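Local atomic coordinates of luciferase-like monooxygenase (Streptomyces bottropensis, PDB entry 4US5), a protein that probably acts as a monooxygenase of the bacterial luciferase-like family, using molecular oxygen to oxidise a substrate on a TIM-barrel scaffold. Residues Ile194-Thr199 with Trp283-Val288; Pro221-Val226 with Asp303-Glu308; Thr242-His247 with Asp274-Glu279. One frame throughout, in Å; residues are numbered along the deposited sequence.

Contact 1. Residues Ile194-Thr199 with Trp283-Val288; sequences ITPQFT and WPRYVV
Two loops of the TIM barrel meet here: Ile194-Thr199 follows strand 188-191 and runs into helix 199-209, while Trp283-Val288 leads into strand 286-289. Arg285 has the largest share of the contact. With CG anti to the backbone N (chi1 -177°) and the chain bent at chi3 (-72°), its guanidinium turns one face to the CG-CD edge of the Pro196 ring, and Pro196 CD comes within 3.4 Å of Arg285 NH1. Pro196 CG sits 3.8 Å above the guanidinium plane, over its centre, so the proline covers one face while polar partners gather at the edge. There Arg285 NH1 donates to Ile194 O at 3.0 Å. The oxygen lies in the guanidinium plane, but the bond is bent (143° at the hydrogen), and NH1 sits above the plane of the Ile194 carbonyl. A water accepts from Arg285 NH2 at 2.9 Å and donates to Gln197 OE1 at 2.7 Å. At the other end Thr199 CG2, anti to the backbone N, touches the edge of the indole at Trp283 CZ3, 3.7 Å away. A second water bridges the backbones, donating to Pro196 O and accepting from Trp283 N. Arg285 NE is salt-bridged to Glu279, and NH1 also bonds to Phe193 O. These bonds and the proline restrict the rotation of the guanidinium that ties the two loops together, and the Glu279 carboxylate is likely to balance its charge.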
# COMPACT_ATOMS: atom_id res chain seq x y z
N ILE B 194 -10.92 -13.65 20.25
CA ILE B 194 -11.81 -12.49 20.43
C ILE B 194 -13.15 -12.91 21.05
O ILE B 194 -13.62 -12.29 22.01
CB ILE B 194 -12.08 -11.78 19.10
CG1 ILE B 194 -10.75 -11.25 18.54
CG2 ILE B 194 -13.12 -10.64 19.27
CD1 ILE B 194 -10.86 -10.36 17.32
N THR B 195 -13.75 -13.96 20.51
CA THR B 195 -15.06 -14.43 20.96
C THR B 195 -15.06 -15.94 21.25
O THR B 195 -15.66 -16.73 20.52
CB THR B 195 -16.11 -14.04 19.90
OG1 THR B 195 -15.97 -12.65 19.60
CG2 THR B 195 -17.55 -14.28 20.39
N PRO B 196 -14.37 -16.34 22.32
CA PRO B 196 -14.21 -17.75 22.62
C PRO B 196 -15.52 -18.40 23.10
O PRO B 196 -15.63 -19.61 23.05
CB PRO B 196 -13.17 -17.77 23.74
CG PRO B 196 -13.27 -16.41 24.35
CD PRO B 196 -13.61 -15.49 23.22
N GLN B 197 -16.50 -17.59 23.49
CA GLN B 197 -17.80 -18.17 23.91
C GLN B 197 -18.56 -18.84 22.75
O GLN B 197 -19.37 -19.71 23.00
CB GLN B 197 -18.67 -17.11 24.61
CG GLN B 197 -19.09 -15.95 23.72
CD GLN B 197 -18.18 -14.74 23.85
OE1 GLN B 197 -16.92 -14.85 23.93
NE2 GLN B 197 -18.80 -13.56 23.87
N PHE B 198 -18.29 -18.47 21.50
CA PHE B 198 -19.05 -18.99 20.37
C PHE B 198 -18.25 -19.74 19.31
O PHE B 198 -18.75 -20.04 18.24
CB PHE B 198 -19.81 -17.83 19.71
CG PHE B 198 -20.82 -17.16 20.62
CD1 PHE B 198 -21.84 -17.89 21.18
CD2 PHE B 198 -20.79 -15.79 20.84
CE1 PHE B 198 -22.78 -17.29 22.01
CE2 PHE B 198 -21.74 -15.18 21.65
CZ PHE B 198 -22.73 -15.94 22.24
N THR B 199 -16.99 -20.06 19.62
CA THR B 199 -16.14 -20.70 18.63
C THR B 199 -16.73 -21.97 18.06
O THR B 199 -16.84 -22.14 16.84
CB THR B 199 -14.76 -21.02 19.26
OG1 THR B 199 -14.20 -19.81 19.80
CG2 THR B 199 -13.81 -21.60 18.20
N TRP B 283 -12.76 -23.62 25.71
CA TRP B 283 -11.34 -23.60 25.44
C TRP B 283 -10.76 -22.30 25.98
O TRP B 283 -11.42 -21.27 25.95
CB TRP B 283 -11.07 -23.72 23.95
CG TRP B 283 -11.57 -24.99 23.35
CD1 TRP B 283 -11.30 -26.25 23.77
CD2 TRP B 283 -12.41 -25.11 22.21
NE1 TRP B 283 -11.91 -27.16 22.98
CE2 TRP B 283 -12.60 -26.49 21.99
CE3 TRP B 283 -13.00 -24.21 21.33
CZ2 TRP B 283 -13.37 -26.98 20.94
CZ3 TRP B 283 -13.74 -24.71 20.26
CH2 TRP B 283 -13.92 -26.08 20.09
N PRO B 284 -9.48 -22.33 26.40
CA PRO B 284 -8.92 -21.08 26.93
C PRO B 284 -8.93 -19.98 25.85
O PRO B 284 -8.64 -20.28 24.69
CB PRO B 284 -7.49 -21.46 27.34
CG PRO B 284 -7.20 -22.77 26.69
CD PRO B 284 -8.50 -23.42 26.37
N ARG B 285 -9.17 -18.75 26.24
CA ARG B 285 -9.16 -17.66 25.28
C ARG B 285 -7.78 -17.56 24.58
O ARG B 285 -7.69 -17.41 23.35
CB ARG B 285 -9.45 -16.33 25.95
CG ARG B 285 -9.52 -15.18 24.95
CD ARG B 285 -9.52 -13.84 25.61
NE ARG B 285 -10.80 -13.56 26.27
CZ ARG B 285 -11.87 -13.09 25.65
NH1 ARG B 285 -11.86 -12.86 24.37
NH2 ARG B 285 -12.97 -12.89 26.34
N TYR B 286 -6.74 -17.63 25.39
CA TYR B 286 -5.37 -17.59 24.93
C TYR B 286 -4.70 -18.91 25.33
O TYR B 286 -4.82 -19.36 26.49
CB TYR B 286 -4.62 -16.43 25.58
CG TYR B 286 -5.25 -15.07 25.37
CD1 TYR B 286 -5.90 -14.74 24.20
CD2 TYR B 286 -5.16 -14.10 26.36
CE1 TYR B 286 -6.43 -13.48 24.01
CE2 TYR B 286 -5.70 -12.83 26.17
CZ TYR B 286 -6.34 -12.54 25.02
OH TYR B 286 -6.88 -11.31 24.81
N VAL B 287 -4.02 -19.53 24.38
CA VAL B 287 -3.44 -20.85 24.59
C VAL B 287 -2.00 -20.72 24.97
O VAL B 287 -1.18 -20.18 24.19
CB VAL B 287 -3.61 -21.69 23.33
CG1 VAL B 287 -2.91 -23.05 23.47
CG2 VAL B 287 -5.08 -21.88 23.04
N VAL B 288 -1.64 -21.26 26.14
CA VAL B 288 -0.33 -21.04 26.74
C VAL B 288 0.27 -22.35 27.20
O VAL B 288 -0.45 -23.20 27.77
CB VAL B 288 -0.42 -20.13 27.97
CG1 VAL B 288 0.96 -19.86 28.58
CG2 VAL B 288 -1.12 -18.83 27.63
O HOH W 1 -15.46 -12.76 24.84
O HOH W 2 -14.27 -21.83 23.51

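Contact 2. Residues Pro221-Val226 with Asp303-Glu308; sequences PILSVV and DATGAE
One backbone hydrogen bond anchors the turn that joins helix 291-305 to strand 309-313 onto the start of strand 221-229. Glu308 N donates to Pro221 O at 2.9 Å, nearly straight at the hydrogen (165°) and nearly along the C=O axis. The same oxygen takes a CA-H...O contact from Ala307 CA at 3.5 Å, so successive residues of the turn converge on one acceptor. Van der Waals contacts flank this bond. Pro221 CG rests against Gly306 O at 3.4 Å, and the extended side chain of Glu308 crosses the proline ring at about a right angle, its OE2 3.8 Å from Pro221 CD. An alanine in place of Pro221 would lack CG and CD, and would probably loosen the packing against Gly306 O and the Glu308 chain. The apolar pair lies further along: Leu223 CB meets Ala307 CB at 3.9 Å, and Leu223 CD2 approaches Thr305 OG1. Within the turn, Ala307 N gives a weak bond to Thr305 OG1, a hydroxyl that also bonds to Met301 O in the helix. Gly306 leaves the helix with positive phi (72°) and turns the chain toward the strand. Glu308 OE1 forms a salt bridge with Arg220, just ahead of strand 221-229. Met203 of helix 199-209 packs on both Pro221 and Thr305, while Leu223 bonds through its backbone to Glu309 and Gly311, continuing the pairing into the parallel barrel sheet.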
# COMPACT_ATOMS: atom_id res chain seq x y z
N PRO B 221 -12.22 -23.51 6.57
CA PRO B 221 -12.14 -22.84 7.85
C PRO B 221 -10.71 -22.71 8.40
O PRO B 221 -9.94 -23.68 8.41
CB PRO B 221 -13.01 -23.75 8.77
CG PRO B 221 -13.35 -24.97 7.98
CD PRO B 221 -12.53 -24.94 6.73
N ILE B 222 -10.41 -21.52 8.91
CA ILE B 222 -9.21 -21.26 9.69
C ILE B 222 -9.66 -20.83 11.08
O ILE B 222 -10.63 -20.08 11.22
CB ILE B 222 -8.40 -20.09 9.04
CG1 ILE B 222 -7.70 -20.61 7.79
CG2 ILE B 222 -7.40 -19.50 10.02
CD1 ILE B 222 -6.85 -19.56 7.08
N LEU B 223 -8.94 -21.26 12.10
CA LEU B 223 -9.15 -20.79 13.45
C LEU B 223 -8.00 -19.87 13.88
O LEU B 223 -6.85 -20.30 13.89
CB LEU B 223 -9.22 -21.99 14.38
CG LEU B 223 -9.77 -21.78 15.78
CD1 LEU B 223 -11.21 -21.31 15.73
CD2 LEU B 223 -9.64 -23.08 16.56
N SER B 224 -8.31 -18.60 14.15
CA SER B 224 -7.31 -17.67 14.66
C SER B 224 -7.26 -17.74 16.15
O SER B 224 -8.29 -17.60 16.84
CB SER B 224 -7.56 -16.25 14.17
OG SER B 224 -7.52 -16.25 12.76
N VAL B 225 -6.06 -17.93 16.66
CA VAL B 225 -5.80 -18.20 18.06
C VAL B 225 -4.58 -17.41 18.49
O VAL B 225 -3.62 -17.30 17.75
CB VAL B 225 -5.52 -19.70 18.32
CG1 VAL B 225 -6.81 -20.51 18.30
CG2 VAL B 225 -4.50 -20.27 17.34
N VAL B 226 -4.62 -16.90 19.72
CA VAL B 226 -3.45 -16.44 20.39
C VAL B 226 -2.74 -17.62 21.03
O VAL B 226 -3.37 -18.49 21.71
CB VAL B 226 -3.79 -15.40 21.47
CG1 VAL B 226 -2.63 -15.18 22.40
CG2 VAL B 226 -4.19 -14.11 20.84
N ASP B 303 -9.68 -30.18 15.59
CA ASP B 303 -10.52 -31.34 15.30
C ASP B 303 -11.98 -30.97 15.46
O ASP B 303 -12.81 -31.30 14.61
CB ASP B 303 -10.21 -32.51 16.25
CG ASP B 303 -8.90 -33.18 15.95
OD1 ASP B 303 -8.35 -32.99 14.86
OD2 ASP B 303 -8.39 -33.91 16.82
N ALA B 304 -12.29 -30.27 16.56
CA ALA B 304 -13.66 -29.92 16.86
C ALA B 304 -14.28 -28.94 15.86
O ALA B 304 -15.47 -29.02 15.57
CB ALA B 304 -13.78 -29.37 18.26
N THR B 305 -13.46 -28.00 15.36
CA THR B 305 -13.96 -26.95 14.51
C THR B 305 -13.82 -27.24 13.03
O THR B 305 -14.35 -26.50 12.22
CB THR B 305 -13.22 -25.64 14.82
OG1 THR B 305 -11.80 -25.84 14.66
CG2 THR B 305 -13.53 -25.18 16.27
N GLY B 306 -13.09 -28.29 12.68
CA GLY B 306 -12.78 -28.60 11.29
C GLY B 306 -11.78 -27.64 10.69
O GLY B 306 -11.67 -27.54 9.48
N ALA B 307 -11.00 -26.96 11.53
CA ALA B 307 -10.03 -25.98 11.05
C ALA B 307 -8.90 -26.70 10.28
O ALA B 307 -8.37 -27.69 10.75
CB ALA B 307 -9.46 -25.19 12.19
N GLU B 308 -8.59 -26.20 9.09
CA GLU B 308 -7.50 -26.68 8.27
C GLU B 308 -6.15 -26.06 8.69
O GLU B 308 -5.08 -26.66 8.51
CB GLU B 308 -7.78 -26.28 6.81
CG GLU B 308 -9.09 -26.82 6.24
CD GLU B 308 -9.38 -26.32 4.84
OE1 GLU B 308 -8.65 -25.43 4.35
OE2 GLU B 308 -10.34 -26.81 4.22

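Contact 3. Residues Thr242-His247 with Asp274-Glu279; sequences THRLFH and DPLAEE
Leu276 stands with a methyl over the imidazole of His247, the two side chains crossing at about a right angle. Leu276 CD2 lies 3.7 Å from the ring centroid and only 6° off the ring normal, a CH-pi contact centred on the face. The other methyl, Leu276 CD1, reaches down to the helix backbone at Arg244 CA, 3.8 Å away, so the forked leucine straddles one turn of the helix. The imidazole presents its edge to the helix: a weak bond from His247 ND1 to His243 O, 3.4 Å, helps to hold it in this orientation. Arg244 leaves the same helix with CG beside the backbone N and then bends at chi3 (66°), which swings the guanidinium toward Asp274. Arg244 NH2 meets Asp274 OD2 at 2.8 Å in a nearly straight, hydrogen-bonded salt bridge, edge-on to the guanidinium and on the syn lone pair of the oxygen, with the two planes 31° apart. Asp274 OD1 has a different task: it accepts from Ala277 N at 3.2 Å, an Asx motif that braces the turn, and accepts hydrogen bonds from two waters. One of these accepts from Arg244 NE, and the other donates to Arg244 O, so OD1 is linked through water to both side chain and backbone of Arg244. Pro275 CG adds a contact with His247 O at 3.7 Å. At the protein surface, the contact fastens the loop between helix 261-268 and strand 286-289 to helix 233-251; Met268 of helix 261-268 packs on both Arg244 and Asp274, and Tyr240 of helix 233-251 on Leu276.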
# COMPACT_ATOMS: atom_id res chain seq x y z
N THR B 242 2.88 -10.71 30.32
CA THR B 242 2.66 -9.50 29.52
C THR B 242 1.21 -9.33 29.12
O THR B 242 0.60 -8.26 29.30
CB THR B 242 3.54 -9.57 28.25
OG1 THR B 242 4.91 -9.43 28.64
CG2 THR B 242 3.18 -8.51 27.21
N HIS B 243 0.63 -10.39 28.57
CA HIS B 243 -0.72 -10.32 28.10
C HIS B 243 -1.72 -10.18 29.25
O HIS B 243 -2.72 -9.46 29.14
CB HIS B 243 -1.03 -11.56 27.29
CG HIS B 243 -2.05 -11.34 26.24
ND1 HIS B 243 -2.31 -12.26 25.26
CD2 HIS B 243 -2.85 -10.28 25.98
CE1 HIS B 243 -3.24 -11.79 24.46
NE2 HIS B 243 -3.56 -10.58 24.85
N ARG B 244 -1.48 -10.94 30.31
CA ARG B 244 -2.31 -10.89 31.48
C ARG B 244 -2.37 -9.45 32.02
O ARG B 244 -3.46 -8.95 32.34
CB ARG B 244 -1.78 -11.84 32.53
CG ARG B 244 -1.92 -13.30 32.17
CD ARG B 244 -1.27 -14.19 33.21
NE ARG B 244 -1.99 -14.09 34.48
CZ ARG B 244 -1.42 -14.19 35.68
NH1 ARG B 244 -0.13 -14.40 35.81
NH2 ARG B 244 -2.19 -14.04 36.77
N LEU B 245 -1.21 -8.83 32.15
CA LEU B 245 -1.12 -7.45 32.71
C LEU B 245 -1.72 -6.44 31.75
O LEU B 245 -2.38 -5.51 32.18
CB LEU B 245 0.32 -7.07 33.02
CG LEU B 245 0.57 -5.65 33.56
CD1 LEU B 245 -0.26 -5.42 34.82
CD2 LEU B 245 2.04 -5.42 33.83
N PHE B 246 -1.56 -6.68 30.44
CA PHE B 246 -2.19 -5.80 29.46
C PHE B 246 -3.69 -5.81 29.67
O PHE B 246 -4.33 -4.75 29.68
CB PHE B 246 -1.83 -6.21 28.01
CG PHE B 246 -2.37 -5.29 26.94
CD1 PHE B 246 -1.77 -4.08 26.67
CD2 PHE B 246 -3.49 -5.66 26.22
CE1 PHE B 246 -2.27 -3.23 25.70
CE2 PHE B 246 -4.01 -4.83 25.23
CZ PHE B 246 -3.39 -3.61 24.96
N HIS B 247 -4.26 -6.97 29.95
CA HIS B 247 -5.69 -7.02 30.22
C HIS B 247 -6.11 -6.34 31.52
O HIS B 247 -7.14 -5.72 31.58
CB HIS B 247 -6.23 -8.45 30.21
CG HIS B 247 -6.73 -8.87 28.88
ND1 HIS B 247 -5.89 -9.29 27.88
CD2 HIS B 247 -7.98 -8.89 28.36
CE1 HIS B 247 -6.60 -9.55 26.80
NE2 HIS B 247 -7.87 -9.36 27.08
N ASP B 274 -7.91 -9.58 37.31
CA ASP B 274 -7.34 -10.56 36.38
C ASP B 274 -8.49 -11.05 35.50
O ASP B 274 -9.02 -12.14 35.72
CB ASP B 274 -6.67 -11.68 37.17
CG ASP B 274 -5.78 -12.56 36.30
OD1 ASP B 274 -5.96 -12.56 35.06
OD2 ASP B 274 -4.91 -13.22 36.86
N PRO B 275 -8.92 -10.21 34.55
CA PRO B 275 -10.02 -10.55 33.65
C PRO B 275 -9.84 -11.92 32.99
O PRO B 275 -10.82 -12.64 32.84
CB PRO B 275 -9.98 -9.45 32.58
CG PRO B 275 -9.26 -8.33 33.20
CD PRO B 275 -8.31 -8.91 34.20
N LEU B 276 -8.61 -12.28 32.65
CA LEU B 276 -8.40 -13.56 31.96
C LEU B 276 -8.63 -14.76 32.90
O LEU B 276 -9.07 -15.83 32.46
CB LEU B 276 -7.00 -13.62 31.36
CG LEU B 276 -6.69 -12.53 30.35
CD1 LEU B 276 -5.26 -12.66 29.87
CD2 LEU B 276 -7.68 -12.59 29.18
N ALA B 277 -8.33 -14.59 34.17
CA ALA B 277 -8.55 -15.66 35.17
C ALA B 277 -10.04 -15.76 35.53
O ALA B 277 -10.49 -16.81 35.96
CB ALA B 277 -7.72 -15.40 36.41
N GLU B 278 -10.77 -14.66 35.40
CA GLU B 278 -12.13 -14.53 35.94
C GLU B 278 -13.19 -14.98 34.91
O GLU B 278 -14.38 -14.91 35.18
CB GLU B 278 -12.42 -13.05 36.38
CG GLU B 278 -11.53 -12.56 37.53
CD GLU B 278 -11.28 -11.03 37.55
OE1 GLU B 278 -11.95 -10.29 36.80
OE2 GLU B 278 -10.39 -10.57 38.33
N GLU B 279 -12.75 -15.42 33.73
CA GLU B 279 -13.68 -15.83 32.71
C GLU B 279 -13.43 -17.30 32.42
O GLU B 279 -12.38 -17.83 32.78
CB GLU B 279 -13.54 -14.97 31.44
CG GLU B 279 -12.14 -15.02 30.86
CD GLU B 279 -11.99 -14.20 29.59
OE1 GLU B 279 -12.91 -13.43 29.24
OE2 GLU B 279 -10.94 -14.34 28.92
O HOH W 3 -5.76 -10.58 33.12
O HOH W 4 -4.72 -14.91 34.09

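Contacts 1 and 2 meet at the barrel wall, their centres about 11 Å apart. Strands 286-289 and 221-229 are neighbours there, with Val287 N 2.9 Å from Val226 O, a probable hydrogen bond, and Trp283 CZ2 packs on Ala304 CB at 3.6 Å. Contact 3, nested along the chain inside the loop closed by contact 1, has its centre about 13 Å from that contact. A salt bridge joins them, Arg285 NE to Glu279 OE2 at 2.8 Å, and the Tyr286 ring stacks on His243. Contacts 2 and 3, about 23 Å apart, barely touch. A bound sodium ion lies about 11 Å from the Ile194 side chain, and one about 8 Å from that of His243.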